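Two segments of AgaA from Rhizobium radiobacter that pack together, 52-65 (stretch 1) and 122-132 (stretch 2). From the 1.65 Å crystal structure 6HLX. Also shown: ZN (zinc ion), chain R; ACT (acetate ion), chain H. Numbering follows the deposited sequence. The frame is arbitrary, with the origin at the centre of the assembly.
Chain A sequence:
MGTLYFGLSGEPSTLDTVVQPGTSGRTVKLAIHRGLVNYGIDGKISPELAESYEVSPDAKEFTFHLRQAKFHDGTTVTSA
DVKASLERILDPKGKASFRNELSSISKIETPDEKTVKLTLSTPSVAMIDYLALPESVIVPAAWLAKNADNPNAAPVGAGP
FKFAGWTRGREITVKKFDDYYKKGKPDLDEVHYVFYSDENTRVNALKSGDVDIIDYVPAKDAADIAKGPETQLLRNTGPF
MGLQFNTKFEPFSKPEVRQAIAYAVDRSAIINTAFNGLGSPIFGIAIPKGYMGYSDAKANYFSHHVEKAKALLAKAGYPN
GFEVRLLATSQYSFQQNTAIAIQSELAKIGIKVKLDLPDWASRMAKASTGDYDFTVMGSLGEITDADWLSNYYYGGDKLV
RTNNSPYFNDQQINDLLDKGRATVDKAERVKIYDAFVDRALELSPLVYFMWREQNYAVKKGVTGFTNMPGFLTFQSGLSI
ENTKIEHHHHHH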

# COMPACT_ATOMS: atom_id res chain seq x y z
N SER A 52 -15.11 -8.23 19.10
CA SER A 52 -14.01 -8.31 20.05
C SER A 52 -13.07 -9.39 19.59
O SER A 52 -13.46 -10.28 18.83
CB SER A 52 -14.51 -8.61 21.46
OG SER A 52 -14.65 -10.00 21.64
N TYR A 53 -11.85 -9.35 20.10
CA TYR A 53 -10.87 -10.37 19.80
C TYR A 53 -9.92 -10.58 20.95
O TYR A 53 -9.67 -9.66 21.75
CB TYR A 53 -10.14 -10.10 18.48
CG TYR A 53 -9.40 -8.78 18.44
CD1 TYR A 53 -8.09 -8.68 18.90
CD2 TYR A 53 -9.99 -7.64 17.91
CE1 TYR A 53 -7.40 -7.47 18.87
CE2 TYR A 53 -9.31 -6.42 17.88
CZ TYR A 53 -8.02 -6.34 18.37
OH TYR A 53 -7.33 -5.16 18.35
N GLU A 54 -9.44 -11.81 21.06
CA GLU A 54 -8.54 -12.22 22.13
C GLU A 54 -7.26 -12.75 21.52
O GLU A 54 -7.32 -13.55 20.59
CB GLU A 54 -9.21 -13.29 23.00
CG GLU A 54 -10.47 -12.80 23.71
CD GLU A 54 -11.62 -13.80 23.76
OE1 GLU A 54 -12.72 -13.38 24.19
OE2 GLU A 54 -11.45 -14.98 23.38
N VAL A 55 -6.11 -12.28 22.01
CA VAL A 55 -4.80 -12.70 21.52
C VAL A 55 -4.07 -13.37 22.68
O VAL A 55 -3.97 -12.77 23.76
CB VAL A 55 -3.98 -11.51 20.95
CG1 VAL A 55 -2.60 -11.96 20.46
CG2 VAL A 55 -4.75 -10.78 19.84
N SER A 56 -3.57 -14.60 22.46
CA SER A 56 -2.85 -15.32 23.50
C SER A 56 -1.56 -14.56 23.92
O SER A 56 -1.09 -13.71 23.15
CB SER A 56 -2.53 -16.74 23.06
OG SER A 56 -1.61 -16.74 21.98
N PRO A 57 -1.03 -14.78 25.14
CA PRO A 57 0.15 -14.01 25.58
C PRO A 57 1.45 -14.26 24.79
O PRO A 57 2.39 -13.49 24.94
CB PRO A 57 0.28 -14.38 27.06
CG PRO A 57 -0.37 -15.73 27.16
CD PRO A 57 -1.52 -15.69 26.20
N ASP A 58 1.49 -15.29 23.95
CA ASP A 58 2.64 -15.59 23.08
C ASP A 58 2.30 -15.21 21.60
O ASP A 58 3.09 -15.50 20.71
CB ASP A 58 3.02 -17.07 23.18
CG ASP A 58 1.94 -18.07 22.79
OD1 ASP A 58 0.81 -17.64 22.49
OD2 ASP A 58 2.22 -19.27 22.80
N ALA A 59 1.10 -14.62 21.35
CA ALA A 59 0.67 -14.17 20.03
C ALA A 59 0.63 -15.30 18.98
O ALA A 59 0.98 -15.09 17.81
CB ALA A 59 1.52 -12.99 19.56
N LYS A 60 0.19 -16.49 19.41
CA LYS A 60 0.04 -17.65 18.52
C LYS A 60 -1.42 -18.08 18.33
O LYS A 60 -1.71 -18.81 17.38
CB LYS A 60 0.81 -18.84 19.09
CG LYS A 60 2.24 -18.88 18.66
CD LYS A 60 2.96 -20.08 19.28
CE LYS A 60 2.82 -21.32 18.45
NZ LYS A 60 3.76 -22.37 18.95
N GLU A 61 -2.32 -17.70 19.26
CA GLU A 61 -3.74 -18.09 19.20
C GLU A 61 -4.61 -16.85 19.25
O GLU A 61 -4.38 -15.96 20.08
CB GLU A 61 -4.10 -19.04 20.36
CG GLU A 61 -3.39 -20.38 20.27
CD GLU A 61 -3.58 -21.28 21.47
OE1 GLU A 61 -4.62 -21.97 21.53
OE2 GLU A 61 -2.69 -21.31 22.35
N PHE A 62 -5.61 -16.78 18.35
CA PHE A 62 -6.46 -15.60 18.19
C PHE A 62 -7.91 -16.03 18.16
O PHE A 62 -8.26 -16.94 17.40
CB PHE A 62 -6.10 -14.88 16.87
CG PHE A 62 -4.67 -14.36 16.79
CD1 PHE A 62 -3.60 -15.24 16.60
CD2 PHE A 62 -4.40 -13.00 16.90
CE1 PHE A 62 -2.28 -14.78 16.62
CE2 PHE A 62 -3.08 -12.54 16.90
CZ PHE A 62 -2.03 -13.42 16.73
N THR A 63 -8.76 -15.40 18.97
CA THR A 63 -10.20 -15.71 18.92
C THR A 63 -10.92 -14.46 18.51
O THR A 63 -10.71 -13.42 19.13
CB THR A 63 -10.74 -16.22 20.27
OG1 THR A 63 -10.04 -17.41 20.62
CG2 THR A 63 -12.25 -16.55 20.21
N PHE A 64 -11.80 -14.56 17.52
CA PHE A 64 -12.61 -13.43 17.07
C PHE A 64 -14.06 -13.72 17.37
O PHE A 64 -14.57 -14.78 16.96
CB PHE A 64 -12.44 -13.18 15.57
CG PHE A 64 -11.01 -12.83 15.24
CD1 PHE A 64 -10.58 -11.51 15.25
CD2 PHE A 64 -10.08 -13.83 14.95
CE1 PHE A 64 -9.24 -11.18 15.01
CE2 PHE A 64 -8.74 -13.50 14.70
CZ PHE A 64 -8.34 -12.18 14.73
N HIS A 65 -14.71 -12.80 18.09
CA HIS A 65 -16.14 -12.91 18.39
C HIS A 65 -16.86 -12.00 17.43
O HIS A 65 -16.67 -10.78 17.46
CB HIS A 65 -16.40 -12.57 19.85
CG HIS A 65 -15.88 -13.63 20.75
ND1 HIS A 65 -16.50 -14.87 20.83
CD2 HIS A 65 -14.82 -13.62 21.58
CE1 HIS A 65 -15.81 -15.56 21.74
NE2 HIS A 65 -14.80 -14.84 22.21
N THR A 122 3.97 -20.01 13.78
CA THR A 122 4.99 -19.21 14.48
C THR A 122 4.31 -17.95 15.05
O THR A 122 3.36 -17.46 14.43
CB THR A 122 6.16 -18.82 13.53
OG1 THR A 122 5.65 -18.15 12.37
CG2 THR A 122 7.04 -20.02 13.14
N PRO A 123 4.77 -17.39 16.19
CA PRO A 123 4.07 -16.21 16.75
C PRO A 123 4.16 -14.97 15.89
O PRO A 123 5.13 -14.79 15.14
CB PRO A 123 4.79 -15.96 18.07
CG PRO A 123 5.54 -17.21 18.38
CD PRO A 123 5.88 -17.83 17.07
N SER A 124 3.13 -14.12 15.98
CA SER A 124 3.13 -12.85 15.27
C SER A 124 2.34 -11.80 16.03
O SER A 124 1.09 -11.83 16.04
CB SER A 124 2.61 -12.98 13.85
OG SER A 124 2.67 -11.69 13.25
N VAL A 125 3.06 -10.82 16.58
CA VAL A 125 2.42 -9.67 17.24
C VAL A 125 1.82 -8.70 16.16
O VAL A 125 1.20 -7.70 16.53
CB VAL A 125 3.43 -8.92 18.16
CG1 VAL A 125 3.92 -9.82 19.29
CG2 VAL A 125 4.61 -8.36 17.34
N ALA A 126 2.06 -8.97 14.86
CA ALA A 126 1.56 -8.13 13.76
C ALA A 126 0.35 -8.73 13.03
O ALA A 126 -0.16 -8.11 12.10
CB ALA A 126 2.68 -7.88 12.76
N MET A 127 -0.08 -9.94 13.41
CA MET A 127 -1.19 -10.62 12.75
C MET A 127 -2.46 -9.77 12.75
O MET A 127 -3.14 -9.71 11.72
CB MET A 127 -1.45 -12.00 13.37
CG MET A 127 -2.52 -12.84 12.65
SD MET A 127 -2.23 -13.00 10.86
CE MET A 127 -0.70 -13.91 10.83
N ILE A 128 -2.80 -9.13 13.90
CA ILE A 128 -4.02 -8.29 13.92
C ILE A 128 -3.91 -7.16 12.87
O ILE A 128 -4.86 -6.89 12.12
CB ILE A 128 -4.31 -7.75 15.35
CG1 ILE A 128 -4.70 -8.90 16.32
CG2 ILE A 128 -5.40 -6.68 15.35
CD1 ILE A 128 -6.06 -9.59 16.03
N ASP A 129 -2.70 -6.57 12.77
CA ASP A 129 -2.48 -5.49 11.77
C ASP A 129 -2.64 -6.02 10.34
O ASP A 129 -3.29 -5.36 9.51
CB ASP A 129 -1.10 -4.86 11.95
CG ASP A 129 -0.99 -4.11 13.27
OD1 ASP A 129 -1.33 -2.92 13.30
OD2 ASP A 129 -0.54 -4.71 14.26
N TYR A 130 -2.11 -7.22 10.04
CA TYR A 130 -2.27 -7.79 8.69
C TYR A 130 -3.72 -8.15 8.38
O TYR A 130 -4.14 -8.07 7.22
CB TYR A 130 -1.30 -8.95 8.42
CG TYR A 130 0.12 -8.46 8.15
CD1 TYR A 130 0.41 -7.68 7.03
CD2 TYR A 130 1.17 -8.81 8.99
CE1 TYR A 130 1.71 -7.25 6.76
CE2 TYR A 130 2.48 -8.39 8.73
CZ TYR A 130 2.74 -7.59 7.62
OH TYR A 130 4.01 -7.15 7.34
N LEU A 131 -4.53 -8.43 9.43
CA LEU A 131 -5.96 -8.69 9.22
C LEU A 131 -6.74 -7.40 8.92
O LEU A 131 -7.90 -7.45 8.47
CB LEU A 131 -6.56 -9.46 10.42
CG LEU A 131 -6.05 -10.90 10.52
CD1 LEU A 131 -6.39 -11.49 11.88
CD2 LEU A 131 -6.62 -11.81 9.35
N ALA A 132 -6.07 -6.24 9.12
CA ALA A 132 -6.67 -4.94 8.80
C ALA A 132 -6.34 -4.54 7.36
O ALA A 132 -6.78 -3.49 6.91
CB ALA A 132 -6.16 -3.86 9.77
ZN ZN R . -13.48 -15.42 23.67
C ACT H . -10.31 -6.05 21.82
O ACT H . -11.33 -6.72 21.44
OXT ACT H . -9.45 -6.41 22.70
CH3 ACT H . -10.08 -4.68 21.16

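Stretch 1 is a β-hairpin. Strand 52-55 pairs with strand 61-65 through backbone hydrogen bonds such as Glu54 N to Thr63 O and Thr63 N to Glu54 O, both 2.8 Å, and a type I turn from Ser56 to Ala59 lies in the connection. Stretch 2 begins as loop, makes a type I turn from Ser124 to Met127 and continues as a short helix. The axes of strand 61-65 and this helix approach to 11.5 Å with an angle of 43° between their directions, a separation that side chains fill. At the hairpin's turn the backbones come much closer, with the CA atoms of Lys60 and Pro123 4.6 Å apart.

One hydrogen bond joins the stretches. Ser124 N donates to Ala59 O at 3.0 Å, and the 170° angle at the hydrogen makes it nearly linear. Ala59 O also receives a CA-H...O contact from Pro123 CA at 3.5 Å. Proline has no amide hydrogen to offer; the conventional donor is the amide of the next residue, Ser124.

Polar side chains also bond within each stretch, close to this bond. Ser56 OG accepts from Lys60 N at 3.1 Å and Glu61 N at 3.0 Å while donating to Asp58 OD1 at 2.6 Å; a hydroxyl suits this place because it can do both. In stretch 2, Ser124 OG accepts from Ala126 N at 3.2 Å, a capping bond that satisfies an amide at the turn leading into the helix.

The remaining contact is largely apolar, and Ile128 is its centre, burying more area against the other stretch than any other residue. Ile128 CD1 lies 3.6 Å from Tyr53 CD1, 3.9 Å from Phe62 CD2 and 3.7 Å from Phe64 CZ, while Ile128 CG1 is 4.0 Å from Val55 CG2. An aliphatic side chain suits this place, where apolar groups from both strands converge. These alternate residues point their CB atoms toward stretch 2, as the pleat of a strand allows, whereas Glu54 points away and binds zinc together with His65.

Phe62 has Met127 CG over one face of its ring and Ile128 CD1 at its edge; Phe62 CZ is 3.7 Å from Met127 CB. The flexible methionine starts toward the hairpin, but its end leads away. Farther along, Phe64 CZ meets Leu131 CD1 at 3.5 Å, one helical turn beyond Met127. Near the hairpin's turn, where the backbones are close, Ala59 CB rests 4.0 Å from Val125 CG1, a small apolar contact beside the hydrogen bond. The aliphatic part of Lys60 packs against the proline ring, with Lys60 CG 3.7 Å from Pro123 CG.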